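Local coordinates for putative endonuclease/exonuclease/phosphatase family protein (Bacteroides vulgatus ATCC 8482, PDB 3G6S) that probably acts as a phosphodiester-cleaving nuclease of the endonuclease/exonuclease/phosphatase family, though its substrate is uncertain, at residues V135-D140 with G171-T176. Numbering follows the deposited sequence.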
loop_
_atom_site.group_PDB
_atom_site.type_symbol
_atom_site.label_atom_id
_atom_site.label_comp_id
_atom_site.label_asym_id
_atom_site.label_seq_id
_atom_site.Cartn_x
_atom_site.Cartn_y
_atom_site.Cartn_z
ATOM N N VAL A 135 6.587 -2.722 3.216
ATOM C CA VAL A 135 6.609 -3.090 1.810
ATOM C C VAL A 135 5.261 -2.690 1.233
ATOM O O VAL A 135 4.218 -3.052 1.772
ATOM C CB VAL A 135 6.841 -4.611 1.610
ATOM C CG1 VAL A 135 6.863 -4.947 0.119
ATOM C CG2 VAL A 135 8.164 -5.015 2.235
ATOM N N ASN A 136 5.298 -1.926 0.146
ATOM C CA ASN A 136 4.101 -1.440 -0.523
ATOM C C ASN A 136 4.141 -1.900 -1.963
ATOM O O ASN A 136 5.147 -1.722 -2.647
ATOM C CB ASN A 136 4.063 0.081 -0.487
ATOM C CG ASN A 136 2.778 0.625 -1.035
ATOM O OD1 ASN A 136 1.694 0.205 -0.613
ATOM N ND2 ASN A 136 2.874 1.566 -1.978
ATOM N N THR A 137 3.048 -2.474 -2.443
ATOM C CA THR A 137 3.055 -2.966 -3.806
ATOM C C THR A 137 1.713 -2.814 -4.531
ATOM O O THR A 137 0.728 -2.399 -3.928
ATOM C CB THR A 137 3.501 -4.447 -3.792
ATOM O OG1 THR A 137 3.559 -4.951 -5.130
ATOM C CG2 THR A 137 2.535 -5.278 -2.972
ATOM N N HIS A 138 1.698 -3.135 -5.826
ATOM C CA HIS A 138 0.490 -3.077 -6.673
ATOM C C HIS A 138 0.521 -4.282 -7.616
ATOM O O HIS A 138 1.340 -4.329 -8.527
ATOM C CB HIS A 138 0.466 -1.797 -7.517
ATOM C CG HIS A 138 -0.865 -1.509 -8.136
ATOM N ND1 HIS A 138 -1.911 -2.406 -8.092
ATOM C CD2 HIS A 138 -1.335 -0.412 -8.775
ATOM C CE1 HIS A 138 -2.973 -1.868 -8.674
ATOM N NE2 HIS A 138 -2.650 -0.662 -9.096
ATOM N N PHE A 139 -0.368 -5.250 -7.393
ATOM C CA PHE A 139 -0.433 -6.474 -8.204
ATOM C C PHE A 139 -1.153 -6.342 -9.551
ATOM O O PHE A 139 -1.882 -5.377 -9.790
ATOM C CB PHE A 139 -1.105 -7.587 -7.392
ATOM C CG PHE A 139 -0.171 -8.320 -6.466
ATOM C CD1 PHE A 139 0.922 -7.682 -5.894
ATOM C CD2 PHE A 139 -0.406 -9.650 -6.138
ATOM C CE1 PHE A 139 1.764 -8.362 -5.015
ATOM C CE2 PHE A 139 0.433 -10.331 -5.259
ATOM C CZ PHE A 139 1.516 -9.685 -4.698
ATOM N N ASP A 140 -0.933 -7.327 -10.424
ATOM C CA ASP A 140 -1.556 -7.375 -11.748
ATOM C C ASP A 140 -2.983 -7.922 -11.616
ATOM O O ASP A 140 -3.215 -8.894 -10.899
ATOM C CB ASP A 140 -0.753 -8.288 -12.680
ATOM C CG ASP A 140 -1.316 -8.329 -14.100
ATOM O OD1 ASP A 140 -0.883 -9.190 -14.889
ATOM O OD2 ASP A 140 -2.186 -7.497 -14.438
ATOM N N GLY A 171 -0.890 -2.664 -0.042
ATOM C CA GLY A 171 -1.025 -2.547 -1.476
ATOM C C GLY A 171 -2.364 -2.946 -2.037
ATOM O O GLY A 171 -3.273 -3.355 -1.314
ATOM N N ASP A 172 -2.473 -2.802 -3.351
ATOM C CA ASP A 172 -3.668 -3.162 -4.077
ATOM C C ASP A 172 -3.324 -4.482 -4.738
ATOM O O ASP A 172 -2.394 -4.564 -5.541
ATOM C CB ASP A 172 -3.972 -2.129 -5.152
ATOM C CG ASP A 172 -5.321 -2.341 -5.787
ATOM O OD1 ASP A 172 -5.673 -3.511 -6.073
ATOM O OD2 ASP A 172 -6.028 -1.334 -6.004
ATOM N N PHE A 173 -4.076 -5.516 -4.410
ATOM C CA PHE A 173 -3.807 -6.810 -4.987
ATOM C C PHE A 173 -4.737 -7.210 -6.129
ATOM O O PHE A 173 -4.547 -8.259 -6.748
ATOM C CB PHE A 173 -3.831 -7.856 -3.878
ATOM C CG PHE A 173 -2.847 -7.581 -2.785
ATOM C CD1 PHE A 173 -3.087 -6.563 -1.856
ATOM C CD2 PHE A 173 -1.647 -8.294 -2.719
ATOM C CE1 PHE A 173 -2.144 -6.254 -0.876
ATOM C CE2 PHE A 173 -0.691 -7.996 -1.744
ATOM C CZ PHE A 173 -0.938 -6.967 -0.816
ATOM N N ASN A 174 -5.736 -6.380 -6.404
ATOM C CA ASN A 174 -6.682 -6.657 -7.475
ATOM C C ASN A 174 -7.390 -7.993 -7.346
ATOM O O ASN A 174 -7.712 -8.629 -8.346
ATOM C CB ASN A 174 -5.996 -6.603 -8.840
ATOM C CG ASN A 174 -5.774 -5.199 -9.320
ATOM O OD1 ASN A 174 -6.694 -4.373 -9.325
ATOM N ND2 ASN A 174 -4.552 -4.915 -9.751
ATOM N N VAL A 175 -7.607 -8.441 -6.118
ATOM C CA VAL A 175 -8.316 -9.699 -5.891
ATOM C C VAL A 175 -8.951 -9.658 -4.516
ATOM O O VAL A 175 -8.647 -8.785 -3.701
ATOM C CB VAL A 175 -7.374 -10.932 -5.987
ATOM C CG1 VAL A 175 -7.021 -11.199 -7.441
ATOM C CG2 VAL A 175 -6.111 -10.703 -5.169
ATOM N N THR A 176 -9.860 -10.579 -4.257
ATOM C CA THR A 176 -10.477 -10.589 -2.953
ATOM C C THR A 176 -9.782 -11.657 -2.129
ATOM O O THR A 176 -8.773 -12.227 -2.554
ATOM C CB THR A 176 -11.982 -10.905 -3.035
ATOM O OG1 THR A 176 -12.176 -12.201 -3.624
ATOM C CG2 THR A 176 -12.691 -9.850 -3.861
#
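F173 turns a ring edge onto the face of F139, its CD2 lying over the centre of that ring. The T-shaped pair has centroids 4.9 Å apart and planes at 58°. F173 meets F227 edge-to-face as well, while F139 also touches R147 and S150 of helix 144-161. An alanine at F139 would probably leave the F173 edge without its aromatic face and open a gap beside that helix. Parallel strands 131-138 and 167-172 and helix 144-161 form a beta-alpha-beta crossover of the DNase I-like fold, and G171 to N174 spell the family's GDFN signature. D172 N donates to T137 O at 3.3 Å. F139 N reaches D172 O at 2.8 Å in a nearly straight bond. The same oxygen takes a weak second bond from H138 ND1. A CB on G171 would clash with T137 O. The H138 imidazole runs alongside D172, with CE1 3.7 Å from D172 CB and the ring turned 29° from the carboxylate. With CG anti to the backbone N (chi1 -171°), D172 OD1 accepts from N174 N at 2.9 Å, an Asx turn. OD2 bonds N10 ND2. N174 ND2 reaches F139 O at 2.7 Å, a bent, weak bond.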